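Local structure of putative acyl-[acyl-carrier-protein] desaturase DesA2 (Mycobacterium tuberculosis, 1ZA0) at residues Thr23-Thr28 with Thr104-Leu109; Gly97-Arg102 with Glu194-Leu199; Ala111-Glu116 with Ala179-Arg184; Tyr158-Ala163 with Ser255-Ala260. The protein is probably a desaturase of acyl chains on acyl-carrier protein in mycobacterial fatty acid biosynthesis, a four-helix-bundle oxidoreductase expected to bind two ferrous ions per subunit. One frame throughout, in Å; residues are numbered along the deposited sequence. Where two conformers were deposited one is given.

Contact 1: residues Thr23-Thr28 with Thr104-Leu109; sequences TRHLDT and TAEEHL. With MN (manganese (II) ion), chain B.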
loop_
_atom_site.group_PDB
_atom_site.type_symbol
_atom_site.label_atom_id
_atom_site.label_comp_id
_atom_site.label_asym_id
_atom_site.label_seq_id
_atom_site.Cartn_x
_atom_site.Cartn_y
_atom_site.Cartn_z
ATOM N N THR A 23 15.087 11.487 9.564
ATOM C CA THR A 23 16.512 11.362 9.442
ATOM C C THR A 23 16.945 9.965 9.039
ATOM O O THR A 23 17.766 9.765 8.164
ATOM C CB THR A 23 17.193 11.838 10.839
ATOM O OG1 THR A 23 16.832 13.201 11.077
ATOM C CG2 THR A 23 18.635 11.916 10.699
ATOM N N ARG A 24 16.418 8.957 9.707
ATOM C CA ARG A 24 16.644 7.597 9.263
ATOM C C ARG A 24 16.204 7.351 7.802
ATOM O O ARG A 24 16.928 6.749 7.002
ATOM C CB ARG A 24 15.881 6.643 10.172
ATOM C CG ARG A 24 16.143 5.197 9.886
ATOM C CD ARG A 24 15.267 4.242 10.649
ATOM N NE ARG A 24 13.887 4.677 10.682
ATOM C CZ ARG A 24 13.038 4.655 9.657
ATOM N NH1 ARG A 24 13.447 4.166 8.506
ATOM N NH2 ARG A 24 11.773 5.071 9.800
ATOM N N HIS A 25 15.008 7.792 7.485
ATOM C CA HIS A 25 14.406 7.469 6.156
ATOM C C HIS A 25 15.295 8.071 5.050
ATOM O O HIS A 25 15.828 7.365 4.207
ATOM C CB HIS A 25 12.968 7.956 6.158
ATOM C CG HIS A 25 12.173 7.571 4.940
ATOM N ND1 HIS A 25 11.161 6.620 4.973
ATOM C CD2 HIS A 25 12.229 8.026 3.664
ATOM C CE1 HIS A 25 10.610 6.533 3.771
ATOM N NE2 HIS A 25 11.243 7.362 2.954
ATOM N N LEU A 26 15.616 9.343 5.178
ATOM C CA LEU A 26 16.600 9.997 4.265
ATOM C C LEU A 26 17.980 9.379 4.167
ATOM O O LEU A 26 18.525 9.221 3.052
ATOM C CB LEU A 26 16.709 11.477 4.582
ATOM C CG LEU A 26 15.447 12.320 4.389
ATOM C CD1 LEU A 26 15.662 13.742 4.836
ATOM C CD2 LEU A 26 15.019 12.345 2.963
ATOM N N ASP A 27 18.583 8.989 5.303
ATOM C CA ASP A 27 19.972 8.473 5.288
ATOM C C ASP A 27 20.059 7.064 4.732
ATOM O O ASP A 27 21.104 6.627 4.311
ATOM C CB ASP A 27 20.609 8.458 6.710
ATOM C CG ASP A 27 20.829 9.894 7.324
ATOM O OD1 ASP A 27 20.657 10.964 6.664
ATOM O OD2 ASP A 27 21.142 10.025 8.538
ATOM N N THR A 28 18.960 6.334 4.761
ATOM C CA THR A 28 18.888 4.986 4.179
ATOM C C THR A 28 18.093 4.924 2.847
ATOM O O THR A 28 17.826 3.852 2.346
ATOM C CB THR A 28 18.311 3.982 5.184
ATOM O OG1 THR A 28 16.995 4.379 5.618
ATOM C CG2 THR A 28 19.253 3.936 6.523
ATOM N N THR A 104 3.739 11.306 0.687
ATOM C CA THR A 104 2.886 11.592 -0.473
ATOM C C THR A 104 3.576 11.396 -1.842
ATOM O O THR A 104 3.005 10.824 -2.740
ATOM C CB THR A 104 2.316 13.026 -0.344
ATOM O OG1 THR A 104 1.524 13.037 0.858
ATOM C CG2 THR A 104 1.287 13.324 -1.442
ATOM N N ALA A 105 4.758 11.917 -1.993
ATOM C CA ALA A 105 5.497 11.798 -3.227
ATOM C C ALA A 105 5.834 10.341 -3.542
ATOM O O ALA A 105 5.909 9.958 -4.722
ATOM C CB ALA A 105 6.827 12.593 -3.121
ATOM N N GLU A 106 6.154 9.539 -2.498
ATOM C CA GLU A 106 6.419 8.101 -2.706
ATOM C C GLU A 106 5.179 7.333 -3.172
ATOM O O GLU A 106 5.276 6.555 -4.120
ATOM C CB GLU A 106 7.046 7.459 -1.498
ATOM C CG GLU A 106 8.437 7.999 -1.223
ATOM C CD GLU A 106 9.140 7.339 0.015
ATOM O OE1 GLU A 106 8.625 6.363 0.635
ATOM O OE2 GLU A 106 10.267 7.769 0.288
ATOM N N GLU A 107 4.047 7.596 -2.545
ATOM C CA GLU A 107 2.804 7.021 -2.937
ATOM C C GLU A 107 2.483 7.385 -4.426
ATOM O O GLU A 107 1.989 6.542 -5.239
ATOM C CB GLU A 107 1.663 7.492 -2.032
ATOM C CG GLU A 107 1.700 7.027 -0.577
ATOM C CD GLU A 107 1.576 5.509 -0.452
ATOM O OE1 GLU A 107 0.652 4.921 -0.980
ATOM O OE2 GLU A 107 2.444 4.907 0.109
ATOM N N HIS A 108 2.663 8.635 -4.739
ATOM C CA HIS A 108 2.392 9.111 -6.071
ATOM C C HIS A 108 3.259 8.385 -7.101
ATOM O O HIS A 108 2.814 8.070 -8.170
ATOM C CB HIS A 108 2.731 10.580 -6.200
ATOM C CG HIS A 108 2.250 11.167 -7.481
ATOM N ND1 HIS A 108 2.610 12.425 -7.898
ATOM C CD2 HIS A 108 1.428 10.671 -8.444
ATOM C CE1 HIS A 108 1.998 12.701 -9.040
ATOM N NE2 HIS A 108 1.278 11.652 -9.396
ATOM N N LEU A 109 4.534 8.264 -6.784
ATOM C CA LEU A 109 5.515 7.566 -7.580
ATOM C C LEU A 109 5.080 6.134 -7.933
ATOM O O LEU A 109 5.193 5.731 -9.095
ATOM C CB LEU A 109 6.890 7.591 -6.913
ATOM C CG LEU A 109 7.985 6.972 -7.837
ATOM C CD1 LEU A 109 8.549 8.021 -8.813
ATOM C CD2 LEU A 109 9.070 6.380 -7.023
HETATM MN MN MN B . 2.674 3.216 1.403
HETATM O O HOH W 1 0.616 2.635 1.041
#

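Contact 2: residues Gly97-Arg102 with Glu194-Leu199; sequences GRWLGR and EFFANL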
loop_
_atom_site.group_PDB
_atom_site.type_symbol
_atom_site.label_atom_id
_atom_site.label_comp_id
_atom_site.label_asym_id
_atom_site.label_seq_id
_atom_site.Cartn_x
_atom_site.Cartn_y
_atom_site.Cartn_z
ATOM N N GLY A 97 5.565 17.871 8.431
ATOM C CA GLY A 97 5.150 18.305 7.106
ATOM C C GLY A 97 6.129 17.791 6.075
ATOM O O GLY A 97 5.773 17.493 4.931
ATOM N N ARG A 98 7.371 17.742 6.496
ATOM C CA ARG A 98 8.453 17.218 5.706
ATOM C C ARG A 98 8.137 15.706 5.454
ATOM O O ARG A 98 8.202 15.268 4.337
ATOM C CB ARG A 98 9.806 17.416 6.400
ATOM C CG ARG A 98 10.568 18.668 6.005
ATOM C CD ARG A 98 11.991 18.730 6.591
ATOM N N TRP A 99 7.693 14.983 6.462
ATOM C CA TRP A 99 7.319 13.574 6.263
ATOM C C TRP A 99 6.107 13.434 5.364
ATOM O O TRP A 99 6.182 12.642 4.405
ATOM C CB TRP A 99 7.107 12.831 7.560
ATOM C CG TRP A 99 6.485 11.455 7.419
ATOM C CD1 TRP A 99 5.321 11.044 7.993
ATOM C CD2 TRP A 99 6.947 10.348 6.643
ATOM N NE1 TRP A 99 5.072 9.727 7.685
ATOM C CE2 TRP A 99 6.036 9.270 6.859
ATOM C CE3 TRP A 99 8.058 10.113 5.843
ATOM C CZ2 TRP A 99 6.179 8.004 6.258
ATOM C CZ3 TRP A 99 8.204 8.815 5.256
ATOM C CH2 TRP A 99 7.253 7.819 5.446
ATOM N N LEU A 100 5.011 14.157 5.639
ATOM C CA LEU A 100 3.788 13.949 4.837
ATOM C C LEU A 100 4.053 14.206 3.371
ATOM O O LEU A 100 3.470 13.509 2.528
ATOM C CB LEU A 100 2.520 14.714 5.292
ATOM N N GLY A 101 4.917 15.180 3.082
ATOM C CA GLY A 101 5.259 15.583 1.728
ATOM C C GLY A 101 6.069 14.474 1.062
ATOM O O GLY A 101 5.766 14.100 -0.084
ATOM N N ARG A 102 7.059 13.955 1.785
ATOM C CA ARG A 102 7.853 12.821 1.323
ATOM C C ARG A 102 7.015 11.537 1.101
ATOM O O ARG A 102 7.127 10.904 0.046
ATOM C CB ARG A 102 9.049 12.552 2.220
ATOM C CG ARG A 102 9.900 11.324 1.766
ATOM C CD ARG A 102 10.566 11.489 0.438
ATOM N NE ARG A 102 11.520 10.422 0.248
ATOM C CZ ARG A 102 12.839 10.591 0.298
ATOM N NH1 ARG A 102 13.321 11.802 0.448
ATOM N NH2 ARG A 102 13.657 9.552 0.193
ATOM N N GLU A 194 7.075 1.256 8.963
ATOM C CA GLU A 194 8.077 1.343 10.034
ATOM C C GLU A 194 7.900 2.766 10.637
ATOM O O GLU A 194 7.852 2.958 11.832
ATOM C CB GLU A 194 9.489 1.191 9.467
ATOM C CG GLU A 194 10.679 1.431 10.403
ATOM C CD GLU A 194 11.999 1.194 9.727
ATOM O OE1 GLU A 194 11.983 0.990 8.483
ATOM O OE2 GLU A 194 13.085 1.159 10.385
ATOM N N PHE A 195 7.811 3.743 9.766
ATOM C CA PHE A 195 7.654 5.150 10.155
ATOM C C PHE A 195 6.391 5.365 10.944
ATOM O O PHE A 195 6.464 5.819 12.107
ATOM C CB PHE A 195 7.706 6.065 8.921
ATOM C CG PHE A 195 8.132 7.499 9.210
ATOM C CD1 PHE A 195 9.207 8.054 8.549
ATOM C CD2 PHE A 195 7.423 8.293 10.076
ATOM C CE1 PHE A 195 9.575 9.394 8.762
ATOM C CE2 PHE A 195 7.804 9.622 10.318
ATOM C CZ PHE A 195 8.890 10.162 9.673
ATOM N N PHE A 196 5.223 4.995 10.392
ATOM C CA PHE A 196 3.988 5.167 11.145
ATOM C C PHE A 196 3.973 4.336 12.408
ATOM O O PHE A 196 3.463 4.762 13.464
ATOM C CB PHE A 196 2.720 4.905 10.321
ATOM C CG PHE A 196 2.479 5.964 9.266
ATOM C CD1 PHE A 196 2.139 7.268 9.636
ATOM C CD2 PHE A 196 2.621 5.662 7.925
ATOM C CE1 PHE A 196 1.921 8.247 8.671
ATOM C CE2 PHE A 196 2.403 6.641 6.948
ATOM C CZ PHE A 196 2.080 7.935 7.334
ATOM N N ALA A 197 4.470 3.118 12.308
ATOM C CA ALA A 197 4.422 2.253 13.482
ATOM C C ALA A 197 5.319 2.812 14.611
ATOM O O ALA A 197 5.046 2.596 15.775
ATOM C CB ALA A 197 4.854 0.849 13.121
ATOM N N ASN A 198 6.432 3.446 14.262
ATOM C CA ASN A 198 7.298 3.996 15.299
ATOM C C ASN A 198 6.552 5.168 16.029
ATOM O O ASN A 198 6.708 5.350 17.241
ATOM C CB ASN A 198 8.655 4.452 14.694
ATOM C CG ASN A 198 9.561 3.287 14.348
ATOM O OD1 ASN A 198 9.304 2.154 14.834
ATOM N ND2 ASN A 198 10.666 3.543 13.532
ATOM N N LEU A 199 5.722 5.916 15.295
ATOM C CA LEU A 199 4.982 7.039 15.869
ATOM C C LEU A 199 3.967 6.474 16.818
ATOM O O LEU A 199 3.748 7.022 17.903
ATOM C CB LEU A 199 4.321 7.908 14.815
ATOM C CG LEU A 199 5.193 8.612 13.816
ATOM C CD1 LEU A 199 4.426 9.528 12.833
ATOM C CD2 LEU A 199 6.167 9.403 14.541
#

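Contact 3: residues Ala111-Glu116 with Ala179-Arg184; sequences AIALRE and AGLIDR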
loop_
_atom_site.group_PDB
_atom_site.type_symbol
_atom_site.label_atom_id
_atom_site.label_comp_id
_atom_site.label_asym_id
_atom_site.label_seq_id
_atom_site.Cartn_x
_atom_site.Cartn_y
_atom_site.Cartn_z
ATOM N N ALA A 111 1.936 5.041 -8.006
ATOM C CA ALA A 111 0.801 5.166 -8.932
ATOM C C ALA A 111 1.316 5.454 -10.387
ATOM O O ALA A 111 0.837 4.857 -11.352
ATOM C CB ALA A 111 -0.161 6.261 -8.454
ATOM N N ILE A 112 2.329 6.296 -10.546
ATOM C CA ILE A 112 2.810 6.606 -11.888
ATOM C C ILE A 112 3.424 5.362 -12.508
ATOM O O ILE A 112 3.179 5.057 -13.691
ATOM C CB ILE A 112 3.873 7.718 -11.858
ATOM C CG1 ILE A 112 3.260 9.072 -11.387
ATOM C CG2 ILE A 112 4.480 7.886 -13.219
ATOM C CD1 ILE A 112 4.431 10.042 -10.836
ATOM N N ALA A 113 4.286 4.679 -11.736
ATOM C CA ALA A 113 4.986 3.492 -12.238
ATOM C C ALA A 113 3.935 2.432 -12.689
ATOM O O ALA A 113 4.010 1.903 -13.787
ATOM C CB ALA A 113 5.851 2.880 -11.190
ATOM N N LEU A 114 2.947 2.157 -11.840
ATOM C CA LEU A 114 1.948 1.160 -12.178
ATOM C C LEU A 114 1.144 1.528 -13.417
ATOM O O LEU A 114 0.915 0.697 -14.285
ATOM C CB LEU A 114 0.983 0.910 -11.029
ATOM C CG LEU A 114 1.512 0.175 -9.780
ATOM C CD1 LEU A 114 0.592 0.517 -8.604
ATOM C CD2 LEU A 114 1.498 -1.356 -9.980
ATOM N N ARG A 115 0.662 2.757 -13.460
ATOM C CA ARG A 115 -0.127 3.205 -14.607
ATOM C C ARG A 115 0.650 3.132 -15.908
ATOM O O ARG A 115 0.140 2.585 -16.882
ATOM C CB ARG A 115 -0.635 4.618 -14.405
ATOM C CG ARG A 115 -1.582 5.136 -15.468
ATOM C CD ARG A 115 -2.192 6.518 -15.135
ATOM N NE ARG A 115 -3.163 6.423 -14.069
ATOM C CZ ARG A 115 -4.363 5.900 -14.199
ATOM N NH1 ARG A 115 -4.818 5.520 -15.380
ATOM N NH2 ARG A 115 -5.149 5.820 -13.144
ATOM N N GLU A 116 1.859 3.681 -15.901
ATOM C CA GLU A 116 2.723 3.703 -17.073
ATOM C C GLU A 116 3.114 2.304 -17.555
ATOM O O GLU A 116 3.067 2.015 -18.773
ATOM C CB GLU A 116 3.934 4.595 -16.879
ATOM C CG GLU A 116 3.497 6.054 -16.838
ATOM C CD GLU A 116 4.624 7.073 -16.649
ATOM O OE1 GLU A 116 5.801 6.676 -16.606
ATOM O OE2 GLU A 116 4.266 8.271 -16.497
ATOM N N ALA A 179 8.094 -7.529 -11.810
ATOM C CA ALA A 179 8.519 -8.076 -10.551
ATOM C C ALA A 179 9.415 -7.047 -9.842
ATOM O O ALA A 179 9.257 -6.828 -8.670
ATOM C CB ALA A 179 9.235 -9.411 -10.728
ATOM N N GLY A 180 10.342 -6.448 -10.565
ATOM C CA GLY A 180 11.193 -5.384 -10.085
ATOM C C GLY A 180 10.453 -4.167 -9.552
ATOM O O GLY A 180 10.766 -3.636 -8.478
ATOM N N LEU A 181 9.448 -3.768 -10.293
ATOM C CA LEU A 181 8.603 -2.623 -9.943
ATOM C C LEU A 181 7.848 -2.867 -8.644
ATOM O O LEU A 181 7.876 -2.036 -7.707
ATOM C CB LEU A 181 7.621 -2.370 -11.090
ATOM C CG LEU A 181 6.778 -1.073 -11.029
ATOM C CD1 LEU A 181 6.149 -0.892 -12.410
ATOM C CD2 LEU A 181 5.694 -1.168 -10.049
ATOM N N ILE A 182 7.145 -4.006 -8.568
ATOM C CA ILE A 182 6.397 -4.326 -7.394
ATOM C C ILE A 182 7.312 -4.536 -6.164
ATOM O O ILE A 182 6.949 -4.159 -5.055
ATOM C CB ILE A 182 5.450 -5.529 -7.566
ATOM C CG1 ILE A 182 4.454 -5.304 -8.734
ATOM C CG2 ILE A 182 4.669 -5.749 -6.292
ATOM C CD1 ILE A 182 3.475 -4.061 -8.548
ATOM N N ASP A 183 8.458 -5.150 -6.369
ATOM C CA ASP A 183 9.423 -5.279 -5.281
ATOM C C ASP A 183 9.892 -3.885 -4.767
ATOM O O ASP A 183 10.055 -3.723 -3.561
ATOM C CB ASP A 183 10.602 -6.068 -5.807
ATOM C CG ASP A 183 11.737 -6.128 -4.861
ATOM O OD1 ASP A 183 11.667 -6.956 -3.917
ATOM O OD2 ASP A 183 12.729 -5.421 -5.027
ATOM N N ARG A 184 10.139 -2.913 -5.655
ATOM C CA ARG A 184 10.477 -1.537 -5.205
ATOM C C ARG A 184 9.364 -0.964 -4.338
ATOM O O ARG A 184 9.636 -0.385 -3.274
ATOM C CB ARG A 184 10.812 -0.567 -6.359
ATOM C CG ARG A 184 12.176 -0.719 -7.005
ATOM C CD ARG A 184 13.436 -0.335 -6.150
ATOM N NE ARG A 184 14.618 -0.244 -7.024
ATOM C CZ ARG A 184 15.730 0.478 -6.819
ATOM N NH1 ARG A 184 16.693 0.446 -7.738
ATOM N NH2 ARG A 184 15.900 1.213 -5.724
#

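Contact 4: residues Tyr158-Ala163 with Ser255-Ala260; sequences YERCGA and SDRITA. With MN (manganese (II) ion), chain B.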
loop_
_atom_site.group_PDB
_atom_site.type_symbol
_atom_site.label_atom_id
_atom_site.label_comp_id
_atom_site.label_asym_id
_atom_site.label_seq_id
_atom_site.Cartn_x
_atom_site.Cartn_y
_atom_site.Cartn_z
ATOM N N TYR A 158 -2.572 -0.027 7.689
ATOM C CA TYR A 158 -2.867 0.097 6.284
ATOM C C TYR A 158 -1.563 -0.042 5.458
ATOM O O TYR A 158 -1.540 -0.776 4.474
ATOM C CB TYR A 158 -3.574 1.447 6.003
ATOM C CG TYR A 158 -3.887 1.681 4.524
ATOM C CD1 TYR A 158 -5.014 1.105 3.956
ATOM C CD2 TYR A 158 -3.052 2.434 3.713
ATOM C CE1 TYR A 158 -5.332 1.289 2.607
ATOM C CE2 TYR A 158 -3.366 2.628 2.345
ATOM C CZ TYR A 158 -4.500 2.029 1.805
ATOM O OH TYR A 158 -4.867 2.187 0.471
ATOM N N GLU A 159 -0.480 0.582 5.904
ATOM C CA GLU A 159 0.814 0.351 5.320
ATOM C C GLU A 159 1.307 -1.070 5.477
ATOM O O GLU A 159 1.934 -1.597 4.575
ATOM C CB GLU A 159 1.861 1.348 5.814
ATOM C CG GLU A 159 1.530 2.767 5.418
ATOM C CD GLU A 159 1.832 2.965 3.912
ATOM O OE1 GLU A 159 2.205 1.943 3.229
ATOM O OE2 GLU A 159 1.776 4.082 3.421
ATOM N N ARG A 160 0.990 -1.727 6.585
ATOM C CA ARG A 160 1.397 -3.111 6.713
ATOM C C ARG A 160 0.611 -3.989 5.710
ATOM O O ARG A 160 1.174 -4.863 5.133
ATOM C CB ARG A 160 1.162 -3.627 8.133
ATOM C CG ARG A 160 1.722 -5.067 8.349
ATOM C CD ARG A 160 1.730 -5.493 9.815
ATOM N NE ARG A 160 2.536 -6.678 10.061
ATOM C CZ ARG A 160 3.745 -6.735 10.591
ATOM N NH1 ARG A 160 4.403 -5.653 10.953
ATOM N NH2 ARG A 160 4.305 -7.928 10.735
ATOM N N CYS A 161 -0.680 -3.727 5.549
ATOM C CA CYS A 161 -1.471 -4.368 4.494
ATOM C C CYS A 161 -0.808 -4.186 3.116
ATOM O O CYS A 161 -0.660 -5.164 2.386
ATOM C CB CYS A 161 -2.898 -3.832 4.420
ATOM S SG CYS A 161 -3.860 -4.151 5.897
ATOM N N GLY A 162 -0.443 -2.950 2.780
ATOM C CA GLY A 162 0.321 -2.627 1.574
ATOM C C GLY A 162 1.570 -3.459 1.426
ATOM O O GLY A 162 1.865 -3.949 0.328
ATOM N N ALA A 163 2.332 -3.592 2.510
ATOM C CA ALA A 163 3.606 -4.285 2.481
ATOM C C ALA A 163 3.429 -5.801 2.243
ATOM O O ALA A 163 4.150 -6.338 1.405
ATOM C CB ALA A 163 4.385 -4.025 3.743
ATOM N N SER A 255 -2.713 -9.642 13.848
ATOM C CA SER A 255 -2.040 -10.323 14.957
ATOM C C SER A 255 -0.549 -10.006 15.052
ATOM O O SER A 255 -0.069 -9.667 16.110
ATOM C CB SER A 255 -2.220 -11.836 14.804
ATOM O OG SER A 255 -1.657 -12.540 15.884
ATOM N N ASP A 256 0.178 -10.101 13.954
ATOM C CA ASP A 256 1.585 -9.748 13.936
ATOM C C ASP A 256 1.867 -8.281 14.305
ATOM O O ASP A 256 2.871 -8.002 14.926
ATOM C CB ASP A 256 2.232 -10.014 12.583
ATOM C CG ASP A 256 2.097 -11.461 12.089
ATOM O OD1 ASP A 256 1.903 -12.399 12.899
ATOM O OD2 ASP A 256 2.205 -11.708 10.852
ATOM N N ARG A 257 1.030 -7.356 13.889
ATOM C CA ARG A 257 1.284 -5.959 14.153
ATOM C C ARG A 257 1.071 -5.682 15.659
ATOM O O ARG A 257 1.837 -4.960 16.285
ATOM C CB ARG A 257 0.372 -5.109 13.283
ATOM C CG ARG A 257 0.488 -3.637 13.443
ATOM C CD ARG A 257 1.808 -3.140 13.056
ATOM N NE ARG A 257 2.686 -3.021 14.215
ATOM C CZ ARG A 257 3.954 -2.761 14.128
ATOM N NH1 ARG A 257 4.530 -2.589 12.930
ATOM N NH2 ARG A 257 4.666 -2.617 15.234
ATOM N N ILE A 258 0.043 -6.264 16.214
ATOM C CA ILE A 258 -0.252 -6.107 17.670
ATOM C C ILE A 258 0.908 -6.669 18.471
ATOM O O ILE A 258 1.399 -6.021 19.390
ATOM C CB ILE A 258 -1.574 -6.831 17.994
ATOM C CG1 ILE A 258 -2.727 -6.026 17.444
ATOM C CG2 ILE A 258 -1.746 -7.048 19.540
ATOM C CD1 ILE A 258 -4.010 -6.748 17.378
ATOM N N THR A 259 1.370 -7.849 18.058
ATOM C CA THR A 259 2.472 -8.554 18.670
ATOM C C THR A 259 3.750 -7.735 18.609
ATOM O O THR A 259 4.453 -7.607 19.623
ATOM C CB THR A 259 2.638 -9.981 17.990
ATOM O OG1 THR A 259 1.436 -10.764 18.183
ATOM C CG2 THR A 259 3.774 -10.810 18.584
ATOM N N ALA A 260 4.036 -7.145 17.441
ATOM C CA ALA A 260 5.230 -6.360 17.225
ATOM C C ALA A 260 5.247 -5.077 18.095
ATOM O O ALA A 260 6.315 -4.551 18.346
ATOM C CB ALA A 260 5.369 -6.005 15.745
HETATM MN MN MN B . 2.674 3.216 1.403
HETATM O O HOH W 2 2.372 -9.750 9.036
HETATM O O HOH W 1 0.616 2.635 1.041
#

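Contact 1: residues Thr23-Thr28 with Thr104-Leu109
His25 and Glu106 form a histidine-carboxylate hydrogen bond between the end of the N-terminal helix 9-27 and the middle of helix 95-121. The contact is small. It buries 71 Å² and rests on this one pair. His25 NE2 donates to Glu106 OE2 at 2.9 Å, and the bond is nearly straight (167°). The carboxylate oxygen lies close to the ring plane of His25, at the ring edge. On the glutamate side the ring arrives on the syn side of OE2, somewhat out of the carboxylate plane. The two side chains come from opposite directions. The extended Glu106 chain (chi2 -179°) carries its carboxylate across to the ring.

OE2 of Glu106 also takes a salt bridge from Arg102 NE. OE1 accepts from NE2 of His192, whose ND1 binds the manganese ion. Glu106 is thus a second-shell residue, placed to orient the metal ligand His192. Such a carboxylate beside the metal histidine fits the ferritin-like four-helix bundle of acyl-ACP desaturases, where two irons are expected by similarity.

The next residue, Glu107, serves the metal directly. Its chain bends at chi2 (-64°), and OE2 binds the manganese at 2.1 Å. OE1 receives a weak 3.1 Å bond from a water that is itself a ligand of the manganese, and it pairs with Lys76. Glu159, Glu189 and His192 are the other protein ligands.

Contact 2: residues Gly97-Arg102 with Glu194-Leu199
Trp99 of helix 95-121 stacks on Phe195 of helix 176-206, with Phe196 at its edge, so that the three make a buried aromatic cluster in the four-helix bundle. The Trp99-Phe195 pair is the tight part. The five-membered ring of Trp99 and the Phe195 ring stack face to face, 3.6 Å between centroids, with planes only 5° apart. Trp99 CD2 lies over the centre of the Phe195 ring. The benzene half of the indole is covered as well: Trp99 CE3 is 3.4 Å from Phe195 CE1, and Trp99 CZ2 is 3.6 Å from Phe195 CB. Both rings leave their helices with CG anti to the backbone N (chi1 170° for Trp99), and the two side chains run past each other in opposite directions.

Phe196 sits less closely. It forms an offset edge-to-face pair with Trp99, the indole leading with its edge. The centroids are 5.1 Å apart and the planes are turned by 62°. Phe196 also touches Glu159, a metal ligand, and packs on Leu152 and Met155 of helix 148-172. Trp103 adds an edge-to-face ring to Phe196, and His25 does the same for Trp99.

The outer side of segment 97-102 is loose by comparison. Gly97 and Gly101 are exposed there, and the Arg98 side chain is modelled no further than CD. On the buried side, the nearest Phe196 atom to the indole nitrogen is CZ, 3.5 Å from Trp99 NE1.

Contact 3: residues Ala111-Glu116 with Ala179-Arg184
Leu181 lays its CD1 methyl against Ala113, 4.0 Å from Ala113 CB and 3.8 Å from Ala113 O. The leucine comes from helix 176-206 and the alanine from helix 95-121. The CA atoms of these two residues are the nearest pair across the contact, 7.5 Å apart. Beside the small alanine side chain the CD1 methyl thus also reaches the helix backbone. Leu181 CG is anti to its backbone N (chi1 -171°), which directs the branch toward helix 95-121.

A second touch lies beside the first. Leu114 CD2 meets Ile182 CD1 at 3.6 Å, and the two side chains cross at about a right angle. Neither side chain starts out pointing at the other helix; each bends inward at its end. Leu114 CD2 also reaches Leu181 CD2, at 4.2 Å, which joins the two touches into one apolar patch.

The short helical segments run nearly antiparallel, at 162°, with their axes 10.8 Å apart. They belong to two helices of the four-helix bundle. The side chain of Leu114 is about 11 Å from the manganese ion, but about 5 Å from that of His110, an expected iron ligand. Two more helices border the patch. Leu114 packs on Leu72 of helix 63-77, and Ile182 on Cys166, Leu169 and Ala170 of helix 148-172. Ala34, in a loop, touches Ala113.

All four touching residues are buried and aliphatic. Their hold is therefore one of shape and exclusion of water, and no directional polar bond between the segments sets the spacing of the helices here.

Contact 4: residues Tyr158-Ala163 with Ser255-Ala260
Asp256 OD2 accepts a hydrogen bond of 2.7 Å from a water, and the same water accepts from Arg160 NH2 at 3.2 Å. The water bridges the two side chains. Their charged atoms stay beyond salt-bridge range: Arg160 NH2 is 4.3 Å from Asp256 OD2. The water sits at the edge of the Arg160 guanidinium, in its plane. One face of that guanidinium lies over the backbone of Asp256 and Arg257, and NH2 comes within 3.5 Å of Asp256 CB. The carboxylate is turned 73° from the guanidinium. Its other oxygen, OD1, is hydrogen-bonded to Gln252 NE2.

Arg160 reaches this place as an extended chain from CG to NE. Its CD packs 3.7 Å from Arg257 CB. Segment 158-163 belongs to the four-helix bundle of the desaturase, while segment 255-260 ends helix 247-260, a later helix laid against the bundle. Contact between them buries 162 Å².

The two arginines cross obliquely, Arg160 NH1 coming 3.6 Å from Arg257 NH1, with the guanidinium planes almost perpendicular (88°). Glu193 OE2 forms salt bridges with both NH1 atoms, so a carboxylate shared between them probably offsets the like charges. Arg257 bends at chi2 and chi3, and makes a cation-pi contact with Trp261.

Next to Arg160 in sequence, Glu159 turns to the metal instead. It chelates the manganese through OE1 at 2.3 Å and OE2 at 2.4 Å.

Contacts 1, 2 and 3 all use helix 95-121. Contacts 2 and 3 both pair it with helix 176-206, their centres about 22 Å apart, and are fully buried: aromatic in contact 2, aliphatic in contact 3. Contacts 1 and 4 are only partly buried and polar, and each brings a helix from another part of the chain, 9-27 or 247-260, to a metal-bearing helix. Both hold a ligand of the same manganese ion, Glu107 in contact 1 and Glu159 in contact 4, and share a metal-bound water. Contact 2 touches both of them, through His25 on Trp99 and through Phe196 on Glu159. Contact 3 lies across the chain's centre from contact 4.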